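Local coordinates for protein cofilin (Streptomyces griseoflavus, PDB 5IVU) that probably binds actin, as a bacterial member of the ADF/cofilin family of actin-binding proteins, at residues A[49-52]-A[53-57]; A[57-61]-A[62-66]; A[94-97]-A[98-102]; A[123-126]-A[127-130]. All coordinates share one frame; numbering follows the deposited sequence.

Interaction 1: residues A[49-52]-A[53-57]; sequences VDYD and NFLAD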
ATOM      1  N   VAL A  49      14.845   1.176  -2.976  1.00 34.22           N
ATOM      2  CA  VAL A  49      15.015  -0.030  -2.175  1.00 35.55           C
ATOM      3  C   VAL A  49      14.923   0.280  -0.660  1.00 36.83           C
ATOM      4  O   VAL A  49      14.749  -0.637   0.147  1.00 37.93           O
ATOM      5  CB  VAL A  49      16.369  -0.709  -2.527  1.00 36.37           C
ATOM      6  CG1 VAL A  49      17.539  -0.051  -1.786  1.00 36.68           C
ATOM      7  CG2 VAL A  49      16.329  -2.205  -2.273  1.00 36.75           C
ATOM      8  N   ASP A  50      15.051   1.559  -0.293  1.00 37.13           N
ATOM      9  CA  ASP A  50      15.110   1.983   1.108  1.00 38.73           C
ATOM     10  C   ASP A  50      13.719   2.000   1.734  1.00 37.63           C
ATOM     11  O   ASP A  50      12.870   2.819   1.370  1.00 36.31           O
ATOM     12  CB  ASP A  50      15.738   3.379   1.201  1.00 40.09           C
ATOM     13  CG  ASP A  50      16.281   3.699   2.589  1.00 42.41           C
ATOM     14  OD1 ASP A  50      15.886   3.059   3.590  1.00 40.51           O
ATOM     15  OD2 ASP A  50      17.115   4.626   2.673  1.00 46.56           O
ATOM     16  N   TYR A  51      13.493   1.098   2.679  1.00 38.70           N
ATOM     17  CA  TYR A  51      12.207   1.021   3.369  1.00 41.59           C
ATOM     18  C   TYR A  51      11.809   2.332   4.082  1.00 43.46           C
ATOM     19  O   TYR A  51      10.613   2.613   4.218  1.00 46.71           O
ATOM     20  CB  TYR A  51      12.178  -0.155   4.355  1.00 41.72           C
ATOM     21  CG  TYR A  51      10.786  -0.508   4.833  1.00 40.58           C
ATOM     22  CD1 TYR A  51       9.978  -1.359   4.099  1.00 40.17           C
ATOM     23  CD2 TYR A  51      10.277   0.024   6.018  1.00 39.40           C
ATOM     24  CE1 TYR A  51       8.701  -1.689   4.533  1.00 41.54           C
ATOM     25  CE2 TYR A  51       9.002  -0.295   6.456  1.00 40.51           C
ATOM     26  CZ  TYR A  51       8.216  -1.157   5.714  1.00 40.54           C
ATOM     27  OH  TYR A  51       6.952  -1.476   6.132  1.00 38.05           O
ATOM     28  N   ASP A  52      12.785   3.135   4.507  1.00 42.98           N
ATOM     29  CA  ASP A  52      12.491   4.434   5.134  1.00 43.23           C
ATOM     30  C   ASP A  52      11.874   5.466   4.188  1.00 42.57           C
ATOM     31  O   ASP A  52      11.115   6.332   4.645  1.00 45.70           O
ATOM     32  CB  ASP A  52      13.739   5.019   5.795  1.00 43.87           C
ATOM     33  CG  ASP A  52      14.170   4.233   7.008  1.00 43.84           C
ATOM     34  OD1 ASP A  52      13.302   3.814   7.805  1.00 48.33           O
ATOM     35  OD2 ASP A  52      15.384   4.039   7.178  1.00 45.44           O
ATOM     36  N   ASN A  53      12.187   5.384   2.899  1.00 39.98           N
ATOM     37  CA  ASN A  53      11.500   6.205   1.883  1.00 41.89           C
ATOM     38  C   ASN A  53      10.017   5.860   1.761  1.00 41.08           C
ATOM     39  O   ASN A  53       9.189   6.748   1.518  1.00 39.45           O
ATOM     40  CB  ASN A  53      12.146   6.059   0.501  1.00 43.29           C
ATOM     41  CG  ASN A  53      13.410   6.885   0.355  1.00 45.17           C
ATOM     42  OD1 ASN A  53      14.360   6.738   1.124  1.00 47.82           O
ATOM     43  ND2 ASN A  53      13.412   7.781  -0.621  1.00 45.42           N
ATOM     44  N   PHE A  54       9.695   4.571   1.912  1.00 39.10           N
ATOM     45  CA  PHE A  54       8.303   4.112   1.953  1.00 37.04           C
ATOM     46  C   PHE A  54       7.578   4.717   3.150  1.00 36.90           C
ATOM     47  O   PHE A  54       6.514   5.326   2.980  1.00 34.55           O
ATOM     48  CB  PHE A  54       8.235   2.584   2.001  1.00 36.61           C
ATOM     49  CG  PHE A  54       6.856   2.038   2.238  1.00 35.26           C
ATOM     50  CD1 PHE A  54       5.793   2.408   1.419  1.00 34.63           C
ATOM     51  CD2 PHE A  54       6.625   1.124   3.259  1.00 36.16           C
ATOM     52  CE1 PHE A  54       4.518   1.898   1.627  1.00 34.26           C
ATOM     53  CE2 PHE A  54       5.355   0.601   3.468  1.00 36.56           C
ATOM     54  CZ  PHE A  54       4.298   0.995   2.649  1.00 35.93           C
ATOM     55  N   LEU A  55       8.177   4.570   4.336  1.00 36.59           N
ATOM     56  CA  LEU A  55       7.614   5.119   5.564  1.00 39.17           C
ATOM     57  C   LEU A  55       7.395   6.631   5.495  1.00 40.42           C
ATOM     58  O   LEU A  55       6.392   7.127   6.014  1.00 41.46           O
ATOM     59  CB  LEU A  55       8.487   4.780   6.768  1.00 39.99           C
ATOM     60  CG  LEU A  55       8.492   3.308   7.194  1.00 41.68           C
ATOM     61  CD1 LEU A  55       9.443   3.096   8.367  1.00 42.63           C
ATOM     62  CD2 LEU A  55       7.090   2.829   7.557  1.00 41.43           C
ATOM     63  N   ALA A  56       8.293   7.337   4.807  1.00 41.68           N
ATOM     64  CA  ALA A  56       8.173   8.785   4.602  1.00 43.59           C
ATOM     65  C   ALA A  56       6.975   9.174   3.741  1.00 43.54           C
ATOM     66  O   ALA A  56       6.398  10.231   3.952  1.00 46.03           O
ATOM     67  CB  ALA A  56       9.457   9.355   3.996  1.00 44.35           C
ATOM     68  N   ASP A  57       6.614   8.337   2.771  1.00 44.90           N
ATOM     69  CA  ASP A  57       5.436   8.594   1.917  1.00 46.25           C
ATOM     70  C   ASP A  57       4.082   8.205   2.521  1.00 45.54           C
ATOM     71  O   ASP A  57       3.041   8.481   1.920  1.00 47.47           O
ATOM     72  CB  ASP A  57       5.606   7.915   0.556  1.00 47.81           C
ATOM     73  CG  ASP A  57       6.656   8.593  -0.282  1.00 49.22           C
ATOM     74  OD1 ASP A  57       6.396   9.746  -0.648  1.00 49.43           O
ATOM     75  OD2 ASP A  57       7.725   8.010  -0.558  1.00 49.87           O
TER

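Interaction 2: residues A[57-61]-A[62-66]; sequences DLPED and ECRWA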
ATOM      1  N   ASP A  57       6.614   8.337   2.771  1.00 44.90           N
ATOM      2  CA  ASP A  57       5.436   8.594   1.917  1.00 46.25           C
ATOM      3  C   ASP A  57       4.082   8.205   2.521  1.00 45.54           C
ATOM      4  O   ASP A  57       3.041   8.481   1.920  1.00 47.47           O
ATOM      5  CB  ASP A  57       5.606   7.915   0.556  1.00 47.81           C
ATOM      6  CG  ASP A  57       6.656   8.593  -0.282  1.00 49.22           C
ATOM      7  OD1 ASP A  57       6.396   9.746  -0.648  1.00 49.43           O
ATOM      8  OD2 ASP A  57       7.725   8.010  -0.558  1.00 49.87           O
ATOM      9  N   LEU A  58       4.091   7.566   3.687  1.00 44.09           N
ATOM     10  CA  LEU A  58       2.867   7.344   4.452  1.00 43.02           C
ATOM     11  C   LEU A  58       2.625   8.608   5.272  1.00 42.71           C
ATOM     12  O   LEU A  58       3.353   8.853   6.251  1.00 40.03           O
ATOM     13  CB  LEU A  58       3.014   6.129   5.370  1.00 42.36           C
ATOM     14  CG  LEU A  58       3.254   4.794   4.661  1.00 42.29           C
ATOM     15  CD1 LEU A  58       3.571   3.724   5.689  1.00 43.48           C
ATOM     16  CD2 LEU A  58       2.054   4.390   3.816  1.00 41.40           C
ATOM     17  N   PRO A  59       1.625   9.432   4.876  1.00 43.50           N
ATOM     18  CA  PRO A  59       1.464  10.675   5.627  1.00 43.94           C
ATOM     19  C   PRO A  59       0.954  10.376   7.021  1.00 44.81           C
ATOM     20  O   PRO A  59       0.093   9.504   7.186  1.00 44.61           O
ATOM     21  CB  PRO A  59       0.435  11.475   4.811  1.00 43.24           C
ATOM     22  CG  PRO A  59       0.121  10.655   3.605  1.00 43.72           C
ATOM     23  CD  PRO A  59       0.527   9.248   3.916  1.00 43.15           C
ATOM     24  N   GLU A  60       1.494  11.089   8.004  1.00 45.68           N
ATOM     25  CA  GLU A  60       1.213  10.812   9.410  1.00 48.34           C
ATOM     26  C   GLU A  60      -0.235  11.071   9.845  1.00 47.29           C
ATOM     27  O   GLU A  60      -0.680  10.487  10.833  1.00 47.92           O
ATOM     28  CB  GLU A  60       2.193  11.567  10.326  1.00 50.05           C
ATOM     29  CG  GLU A  60       2.038  13.080  10.375  1.00 52.91           C
ATOM     30  CD  GLU A  60       3.248  13.763  11.003  1.00 56.65           C
ATOM     31  OE1 GLU A  60       3.336  13.793  12.253  1.00 53.64           O
ATOM     32  OE2 GLU A  60       4.103  14.277  10.240  1.00 56.61           O
ATOM     33  N   ASP A  61      -0.958  11.919   9.112  1.00 47.20           N
ATOM     34  CA  ASP A  61      -2.334  12.292   9.464  1.00 49.23           C
ATOM     35  C   ASP A  61      -3.343  12.083   8.310  1.00 47.54           C
ATOM     36  O   ASP A  61      -4.378  12.755   8.254  1.00 46.03           O
ATOM     37  CB  ASP A  61      -2.348  13.750   9.961  1.00 52.87           C
ATOM     38  CG  ASP A  61      -1.866  14.753   8.901  1.00 55.74           C
ATOM     39  OD1 ASP A  61      -1.434  14.333   7.800  1.00 55.19           O
ATOM     40  OD2 ASP A  61      -1.928  15.971   9.178  1.00 59.37           O
ATOM     41  N   GLU A  62      -3.030  11.158   7.396  1.00 46.28           N
ATOM     42  CA  GLU A  62      -3.925  10.801   6.294  1.00 45.05           C
ATOM     43  C   GLU A  62      -3.875   9.309   6.013  1.00 42.63           C
ATOM     44  O   GLU A  62      -2.857   8.667   6.254  1.00 41.79           O
ATOM     45  CB  GLU A  62      -3.554  11.538   5.013  1.00 46.88           C
ATOM     46  CG  GLU A  62      -3.821  13.031   5.034  1.00 50.05           C
ATOM     47  CD  GLU A  62      -3.882  13.620   3.634  1.00 52.91           C
ATOM     48  OE1 GLU A  62      -4.805  13.259   2.870  1.00 53.53           O
ATOM     49  OE2 GLU A  62      -3.007  14.436   3.291  1.00 56.04           O
ATOM     50  N   CYS A  63      -4.987   8.770   5.517  1.00 39.73           N
ATOM     51  CA  CYS A  63      -5.052   7.377   5.092  1.00 39.36           C
ATOM     52  C   CYS A  63      -4.496   7.194   3.686  1.00 36.58           C
ATOM     53  O   CYS A  63      -4.600   8.084   2.835  1.00 32.43           O
ATOM     54  CB  CYS A  63      -6.492   6.866   5.100  1.00 40.89           C
ATOM     55  SG  CYS A  63      -7.385   7.157   6.631  1.00 42.16           S
ATOM     56  N   ARG A  64      -3.906   6.024   3.464  1.00 35.25           N
ATOM     57  CA  ARG A  64      -3.470   5.591   2.138  1.00 37.10           C
ATOM     58  C   ARG A  64      -3.649   4.083   2.056  1.00 35.89           C
ATOM     59  O   ARG A  64      -3.830   3.414   3.079  1.00 34.90           O
ATOM     60  CB  ARG A  64      -1.985   5.940   1.871  1.00 36.46           C
ATOM     61  CG  ARG A  64      -1.665   7.421   1.756  1.00 37.37           C
ATOM     62  CD  ARG A  64      -2.219   8.056   0.487  1.00 39.28           C
ATOM     63  NE  ARG A  64      -2.950   9.306   0.747  1.00 42.52           N
ATOM     64  CZ  ARG A  64      -2.429  10.535   0.815  1.00 44.07           C
ATOM     65  NH1 ARG A  64      -1.133  10.763   0.648  1.00 48.96           N
ATOM     66  NH2 ARG A  64      -3.220  11.563   1.063  1.00 45.73           N
ATOM     67  N   TRP A  65      -3.613   3.566   0.832  1.00 34.27           N
ATOM     68  CA  TRP A  65      -3.260   2.168   0.594  1.00 32.77           C
ATOM     69  C   TRP A  65      -1.896   2.128  -0.075  1.00 30.18           C
ATOM     70  O   TRP A  65      -1.467   3.103  -0.684  1.00 29.30           O
ATOM     71  CB  TRP A  65      -4.271   1.453  -0.299  1.00 32.30           C
ATOM     72  CG  TRP A  65      -5.695   1.592   0.117  1.00 32.60           C
ATOM     73  CD1 TRP A  65      -6.328   0.917   1.112  1.00 32.59           C
ATOM     74  CD2 TRP A  65      -6.672   2.438  -0.481  1.00 31.68           C
ATOM     75  NE1 TRP A  65      -7.635   1.305   1.184  1.00 33.03           N
ATOM     76  CE2 TRP A  65      -7.876   2.237   0.213  1.00 32.66           C
ATOM     77  CE3 TRP A  65      -6.647   3.349  -1.544  1.00 32.87           C
ATOM     78  CZ2 TRP A  65      -9.055   2.915  -0.112  1.00 33.30           C
ATOM     79  CZ3 TRP A  65      -7.822   4.032  -1.867  1.00 32.85           C
ATOM     80  CH2 TRP A  65      -9.007   3.805  -1.147  1.00 32.89           C
ATOM     81  N   ALA A  66      -1.218   0.996   0.042  1.00 28.73           N
ATOM     82  CA  ALA A  66       0.043   0.815  -0.657  1.00 28.46           C
ATOM     83  C   ALA A  66       0.266  -0.633  -0.974  1.00 29.42           C
ATOM     84  O   ALA A  66      -0.326  -1.506  -0.342  1.00 29.47           O
ATOM     85  CB  ALA A  66       1.197   1.336   0.170  1.00 26.84           C
TER

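Interaction 3: residues A[94-97]-A[98-102]; sequences AKMK and QKMAY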
ATOM      1  N   ALA A  94      -5.697  10.787  11.532  1.00 48.03           N
ATOM      2  CA  ALA A  94      -6.483  11.051  10.323  1.00 48.36           C
ATOM      3  C   ALA A  94      -7.942  11.299  10.683  1.00 48.31           C
ATOM      4  O   ALA A  94      -8.446  10.749  11.660  1.00 47.60           O
ATOM      5  CB  ALA A  94      -6.378   9.889   9.346  1.00 49.51           C
ATOM      6  N   LYS A  95      -8.610  12.119   9.882  1.00 49.57           N
ATOM      7  CA  LYS A  95     -10.023  12.424  10.101  1.00 52.45           C
ATOM      8  C   LYS A  95     -10.878  11.169   9.906  1.00 52.35           C
ATOM      9  O   LYS A  95     -10.587  10.335   9.039  1.00 56.90           O
ATOM     10  CB  LYS A  95     -10.494  13.540   9.156  1.00 53.93           C
ATOM     11  CG  LYS A  95      -9.818  14.882   9.384  1.00 56.66           C
ATOM     12  CD  LYS A  95     -10.306  15.623  10.594  1.00 59.75           C
ATOM     13  CE  LYS A  95      -9.224  16.519  11.210  1.00 60.64           C
ATOM     14  NZ  LYS A  95      -8.803  17.623  10.296  1.00 61.55           N
ATOM     15  N   MET A  96     -11.931  11.043  10.704  1.00 51.68           N
ATOM     16  CA  MET A  96     -12.816   9.874  10.646  1.00 52.76           C
ATOM     17  C   MET A  96     -13.581   9.754   9.320  1.00 51.71           C
ATOM     18  O   MET A  96     -13.755   8.651   8.810  1.00 47.03           O
ATOM     19  CB  MET A  96     -13.801   9.920  11.810  1.00 53.06           C
ATOM     20  CG  MET A  96     -14.706   8.717  11.933  1.00 52.21           C
ATOM     21  SD  MET A  96     -16.159   9.127  12.885  1.00 55.44           S
ATOM     22  CE  MET A  96     -16.782  10.579  12.052  1.00 59.11           C
ATOM     23  N   LYS A  97     -14.027  10.888   8.779  1.00 53.55           N
ATOM     24  CA  LYS A  97     -14.647  10.946   7.447  1.00 56.15           C
ATOM     25  C   LYS A  97     -13.755  10.307   6.375  1.00 52.60           C
ATOM     26  O   LYS A  97     -14.252   9.617   5.483  1.00 52.08           O
ATOM     27  CB  LYS A  97     -14.951  12.405   7.077  1.00 62.50           C
ATOM     28  CG  LYS A  97     -15.612  12.625   5.716  1.00 66.83           C
ATOM     29  CD  LYS A  97     -15.888  14.108   5.478  1.00 69.10           C
ATOM     30  CE  LYS A  97     -16.108  14.425   4.002  1.00 69.91           C
ATOM     31  NZ  LYS A  97     -16.315  15.883   3.760  1.00 69.05           N
ATOM     32  N   GLN A  98     -12.445  10.547   6.473  1.00 50.07           N
ATOM     33  CA  GLN A  98     -11.486   9.955   5.548  1.00 45.74           C
ATOM     34  C   GLN A  98     -11.320   8.467   5.819  1.00 44.82           C
ATOM     35  O   GLN A  98     -11.296   7.675   4.872  1.00 46.06           O
ATOM     36  CB  GLN A  98     -10.135  10.657   5.615  1.00 45.01           C
ATOM     37  CG  GLN A  98      -9.283  10.409   4.378  1.00 45.39           C
ATOM     38  CD  GLN A  98      -7.877  10.964   4.502  1.00 44.44           C
ATOM     39  OE1 GLN A  98      -7.203  10.764   5.512  1.00 44.43           O
ATOM     40  NE2 GLN A  98      -7.410  11.625   3.451  1.00 42.78           N
ATOM     41  N   LYS A  99     -11.210   8.088   7.092  1.00 41.00           N
ATOM     42  CA  LYS A  99     -11.083   6.673   7.458  1.00 43.04           C
ATOM     43  C   LYS A  99     -12.286   5.845   6.985  1.00 41.73           C
ATOM     44  O   LYS A  99     -12.121   4.694   6.563  1.00 38.37           O
ATOM     45  CB  LYS A  99     -10.926   6.491   8.974  1.00 44.71           C
ATOM     46  CG  LYS A  99      -9.654   7.056   9.585  1.00 46.45           C
ATOM     47  CD  LYS A  99      -9.535   6.598  11.036  1.00 50.80           C
ATOM     48  CE  LYS A  99      -8.986   7.670  11.963  1.00 51.74           C
ATOM     49  NZ  LYS A  99      -8.738   7.111  13.322  1.00 52.28           N
ATOM     50  N   MET A 100     -13.482   6.419   7.094  1.00 41.51           N
ATOM     51  CA  MET A 100     -14.700   5.744   6.662  1.00 45.57           C
ATOM     52  C   MET A 100     -14.723   5.555   5.144  1.00 43.92           C
ATOM     53  O   MET A 100     -15.164   4.507   4.665  1.00 43.94           O
ATOM     54  CB  MET A 100     -15.971   6.511   7.080  1.00 50.45           C
ATOM     55  CG  MET A 100     -16.379   6.500   8.542  1.00 51.51           C
ATOM     56  SD  MET A 100     -16.099   4.941   9.381  1.00 57.65           S
ATOM     57  CE  MET A 100     -14.415   5.148   9.980  1.00 56.96           C
ATOM     58  N   ALA A 101     -14.240   6.555   4.404  1.00 41.64           N
ATOM     59  CA  ALA A 101     -14.208   6.483   2.935  1.00 40.84           C
ATOM     60  C   ALA A 101     -13.214   5.432   2.425  1.00 40.38           C
ATOM     61  O   ALA A 101     -13.532   4.654   1.521  1.00 39.15           O
ATOM     62  CB  ALA A 101     -13.892   7.842   2.339  1.00 39.79           C
ATOM     63  N   TYR A 102     -12.023   5.411   3.016  1.00 38.95           N
ATOM     64  CA  TYR A 102     -11.012   4.408   2.676  1.00 38.40           C
ATOM     65  C   TYR A 102     -11.475   3.007   3.062  1.00 39.99           C
ATOM     66  O   TYR A 102     -11.337   2.070   2.272  1.00 41.70           O
ATOM     67  CB  TYR A 102      -9.654   4.732   3.327  1.00 38.02           C
ATOM     68  CG  TYR A 102      -8.806   5.686   2.510  1.00 35.86           C
ATOM     69  CD1 TYR A 102      -9.142   7.030   2.395  1.00 35.13           C
ATOM     70  CD2 TYR A 102      -7.661   5.238   1.848  1.00 35.87           C
ATOM     71  CE1 TYR A 102      -8.367   7.904   1.649  1.00 34.68           C
ATOM     72  CE2 TYR A 102      -6.882   6.102   1.093  1.00 34.46           C
ATOM     73  CZ  TYR A 102      -7.237   7.432   0.998  1.00 34.03           C
ATOM     74  OH  TYR A 102      -6.457   8.295   0.265  1.00 32.62           O
TER

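Interaction 4: residues A[123-126]-A[127-130]; sequences TDFS and EVAH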
ATOM      1  N   THR A 123      -2.274   1.324  12.008  1.00 41.47           N
ATOM      2  CA  THR A 123      -2.827   2.497  12.700  1.00 41.46           C
ATOM      3  C   THR A 123      -1.786   3.394  13.370  1.00 40.44           C
ATOM      4  O   THR A 123      -2.123   4.466  13.880  1.00 41.63           O
ATOM      5  CB  THR A 123      -3.828   2.069  13.782  1.00 41.56           C
ATOM      6  OG1 THR A 123      -3.184   1.165  14.686  1.00 42.35           O
ATOM      7  CG2 THR A 123      -5.025   1.384  13.150  1.00 42.85           C
ATOM      8  N   ASP A 124      -0.534   2.971  13.369  1.00 39.27           N
ATOM      9  CA  ASP A 124       0.557   3.791  13.922  1.00 42.44           C
ATOM     10  C   ASP A 124       1.854   3.328  13.233  1.00 41.79           C
ATOM     11  O   ASP A 124       1.899   2.238  12.640  1.00 41.83           O
ATOM     12  CB  ASP A 124       0.603   3.778  15.478  1.00 43.80           C
ATOM     13  CG  ASP A 124       0.844   2.409  16.046  1.00 44.16           C
ATOM     14  OD1 ASP A 124       1.876   1.825  15.677  1.00 41.33           O
ATOM     15  OD2 ASP A 124       0.018   1.932  16.868  1.00 48.93           O
ATOM     16  N   PHE A 125       2.879   4.165  13.273  1.00 41.36           N
ATOM     17  CA  PHE A 125       4.114   3.875  12.544  1.00 42.03           C
ATOM     18  C   PHE A 125       4.815   2.587  12.985  1.00 42.36           C
ATOM     19  O   PHE A 125       5.444   1.946  12.159  1.00 44.43           O
ATOM     20  CB  PHE A 125       5.068   5.082  12.543  1.00 42.21           C
ATOM     21  CG  PHE A 125       4.657   6.172  11.578  1.00 42.15           C
ATOM     22  CD1 PHE A 125       4.778   5.983  10.198  1.00 41.67           C
ATOM     23  CD2 PHE A 125       4.130   7.371  12.042  1.00 41.75           C
ATOM     24  CE1 PHE A 125       4.390   6.969   9.304  1.00 41.96           C
ATOM     25  CE2 PHE A 125       3.738   8.360  11.156  1.00 42.65           C
ATOM     26  CZ  PHE A 125       3.868   8.160   9.787  1.00 43.43           C
ATOM     27  N   SER A 126       4.663   2.177  14.241  1.00 42.08           N
ATOM     28  CA  SER A 126       5.245   0.897  14.701  1.00 44.93           C
ATOM     29  C   SER A 126       4.635  -0.332  14.014  1.00 45.62           C
ATOM     30  O   SER A 126       5.308  -1.356  13.866  1.00 45.28           O
ATOM     31  CB  SER A 126       5.094   0.727  16.211  1.00 44.04           C
ATOM     32  OG  SER A 126       3.730   0.601  16.574  1.00 46.80           O
ATOM     33  N   GLU A 127       3.372  -0.215  13.603  1.00 44.11           N
ATOM     34  CA  GLU A 127       2.665  -1.293  12.915  1.00 43.46           C
ATOM     35  C   GLU A 127       3.076  -1.481  11.446  1.00 39.93           C
ATOM     36  O   GLU A 127       2.801  -2.524  10.872  1.00 39.59           O
ATOM     37  CB  GLU A 127       1.152  -1.100  13.062  1.00 45.01           C
ATOM     38  CG  GLU A 127       0.725  -1.259  14.513  1.00 49.48           C
ATOM     39  CD  GLU A 127      -0.741  -0.969  14.777  1.00 54.65           C
ATOM     40  OE1 GLU A 127      -1.453  -0.488  13.874  1.00 54.82           O
ATOM     41  OE2 GLU A 127      -1.177  -1.195  15.925  1.00 59.01           O
ATOM     42  N   VAL A 128       3.737  -0.487  10.859  1.00 39.36           N
ATOM     43  CA  VAL A 128       4.304  -0.593   9.503  1.00 39.00           C
ATOM     44  C   VAL A 128       5.838  -0.528   9.480  1.00 40.22           C
ATOM     45  O   VAL A 128       6.432  -0.455   8.404  1.00 42.60           O
ATOM     46  CB  VAL A 128       3.704   0.466   8.540  1.00 37.40           C
ATOM     47  CG1 VAL A 128       2.216   0.201   8.342  1.00 37.13           C
ATOM     48  CG2 VAL A 128       3.932   1.896   9.042  1.00 36.88           C
ATOM     49  N   ALA A 129       6.475  -0.563  10.653  1.00 40.55           N
ATOM     50  CA  ALA A 129       7.942  -0.628  10.760  1.00 42.13           C
ATOM     51  C   ALA A 129       8.443  -1.911  10.129  1.00 43.35           C
ATOM     52  O   ALA A 129       7.762  -2.935  10.204  1.00 41.79           O
ATOM     53  CB  ALA A 129       8.379  -0.585  12.216  1.00 42.35           C
ATOM     54  N   HIS A 130       9.631  -1.847   9.523  1.00 44.99           N
ATOM     55  CA  HIS A 130      10.119  -2.918   8.661  1.00 46.98           C
ATOM     56  C   HIS A 130      10.118  -4.263   9.374  1.00 47.47           C
ATOM     57  O   HIS A 130       9.592  -5.238   8.840  1.00 47.99           O
ATOM     58  CB  HIS A 130      11.514  -2.594   8.098  1.00 49.46           C
ATOM     59  CG  HIS A 130      11.860  -3.350   6.850  1.00 53.25           C
ATOM     60  ND1 HIS A 130      13.156  -3.486   6.401  1.00 55.66           N
ATOM     61  CD2 HIS A 130      11.085  -4.005   5.953  1.00 56.97           C
ATOM     62  CE1 HIS A 130      13.164  -4.186   5.281  1.00 56.51           C
ATOM     63  NE2 HIS A 130      11.921  -4.521   4.990  1.00 58.50           N
TER

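Interaction 1: residues A[49-52]-A[53-57]
Y51 and D52 pair with L55 and A56 in the i to i+4 pattern that lets a helix satisfy its own backbone. L55 N lies 3.1 Å from Y51 O in the plane of that carbonyl, with a nearly straight N-H (166°), while A56 N comes to D52 O at 3.0 Å from a more tilted direction. The amides at the very start have no earlier turn to serve them. D52 N is taken up by the side chain of D50, whose OD1 it meets at 3.2 Å from above the carboxylate plane, and N53 N makes a weak bond to D50 O. With CG of Y51 anti to the backbone N (chi1 -165°), its side chain runs beside that of F54, and the edge of F54 is turned to the face of Y51 in an offset edge-to-face pair, planes 70° apart. The closest ring atoms, F54 CD2 and Y51 CZ, are 3.7 Å apart; L55 adds its branch point, CG, 3.7 Å from Y51 CE2. The phenol hydroxyl is satisfied by V128 O, and the D57 carboxylate by K44 and Y28. The whole is an N-capped first turn, here opening a short helix of the ADF-homology fold.

Interaction 2: residues A[57-61]-A[62-66]
P59 lies over one face of the R64 guanidinium, its ring carbon CG 3.2 Å from NH1 and 3.8 Å from CZ of R64. The two side chains cross at about a right angle, and the aliphatic foot of the arginine joins in, R64 CG resting 3.6 Å from P59 CD. Bends at chi2 (-70°) and chi3 (131°) bring the guanidinium face against P59. Its nitrogens are shared between two acids: NH2 forms a salt bridge of 2.9 Å with OE1 of E62, two residues earlier, and NH1 forms another with E43. OE1 of E62 also accepts from the side-chain amide of Q98, so a single oxygen ties the arginine to helix 96-112. The side chain of D61 runs beside that of E62, their carboxylate planes 65° apart and D61 OD1 4.8 Å from E62 OE2; the charge of R64 may offset this proximity on the E62 side. A methionine in place of R64 would probably leave E62 and E43 without their positive mate and strip the proline ring of the flat group it lies on. No hydrogen bond joins the two segments directly; P59 O is instead held by the indole N-H of W89, and P59 CB approaches E62 CB at 4.0 Å. The arrangement is that of a type I beta turn, P59 to E62, reversing the chain between helix 51-57 and the inner strand 64-72 of the ADF-homology sheet.

Interaction 3: residues A[94-97]-A[98-102]
M96 and M100 meet one turn apart on the helix, their side chains slanting across each other so that CG of M96 and CE of M100 come within 4.1 Å. The torsions differ sharply: M96 sets CG anti to its own N (chi1 -175°) and bends only at chi3, whereas M100 turns CG away from the carbonyl carbon and curls at chi2 (-38°), folding its methyl back over the preceding turn. K99 also reaches backward. It leans CE to 3.1 Å from A94 O, and its ammonium group goes on to a hydrogen bond with D92 O. Q98 sets CG anti to the backbone N and runs out straight beyond it, with OE1 at 4.0 Å from A94 CB; that oxygen accepts from C63 N. Beneath the side chains runs regular helical bonding: K99 N to K95 O at 3.0 Å, M100 N to M96 O at 2.8 Å and A101 N to K97 O at 3.2 Å, with a weaker bond from Q98 N to K95 O. K95 holds the N-cap position of helix 96-112, which connects strands 81-89 and 118-122 in a beta-alpha-beta unit, while Y102 and A101 turn to W65 of strand 64-72 and L33 of strand 28-33.

Interaction 4: residues A[123-126]-A[127-130]
The loop that carries the chain from strand 118-122 to helix 130-136 is closed by E127, whose carboxylate turns back to T123. One oxygen, E127 OE1, receives both donors of that residue: T123 N at 2.7 Å, arriving nearly along the C-O axis with a straight N-H (165°), and the hydroxyl OG1 of T123 at 2.5 Å, on the syn side but tilted out of the carboxylate plane. An extended chain (chi2 175°) carries the glutamate head this far. The backbone N-H of E127 is divided between two acceptors of D124, the carbonyl O at 3.0 Å and OD1 at 3.3 Å. The two acids cross at about a right angle, with D124 OD2 and E127 OE2 3.5 Å apart, a closeness of like charges that may favour protonation of one of them. Were E127 an alanine, the N-H and hydroxyl of T123 would probably lose their common acceptor, and the start of the loop would be freer to move. V128 N completes the turn on F125 O at 3.2 Å. On the side of the sheet, F125 sets its ring against W89, and V128 packs on V87 and W89 of strand 81-89 and on L58 of the 57-66 connection.

Overall arrangement
Interactions 1 to 4 follow one another along the chain, each a local turn or helix start in a single ADF-homology domain built on a mixed sheet. Interactions 1 and 2 share D57 and lie about 12 Å apart between centres, as helix 51-57 hands over to strand 64-72; F54 packs on A66 between them. The centre of interaction 4 lies about 12 Å from that of the first and 11 Å from that of the second, its loop wedged against both through F125 and V128. Interaction 3, at the start of helix 96-112, is about 11 Å from interaction 2 but 23 Å from interaction 1, centre to centre, and does not touch the latter. The 57-66 connection thus links helix 96-112 to the 51-57 and 123-130 regions.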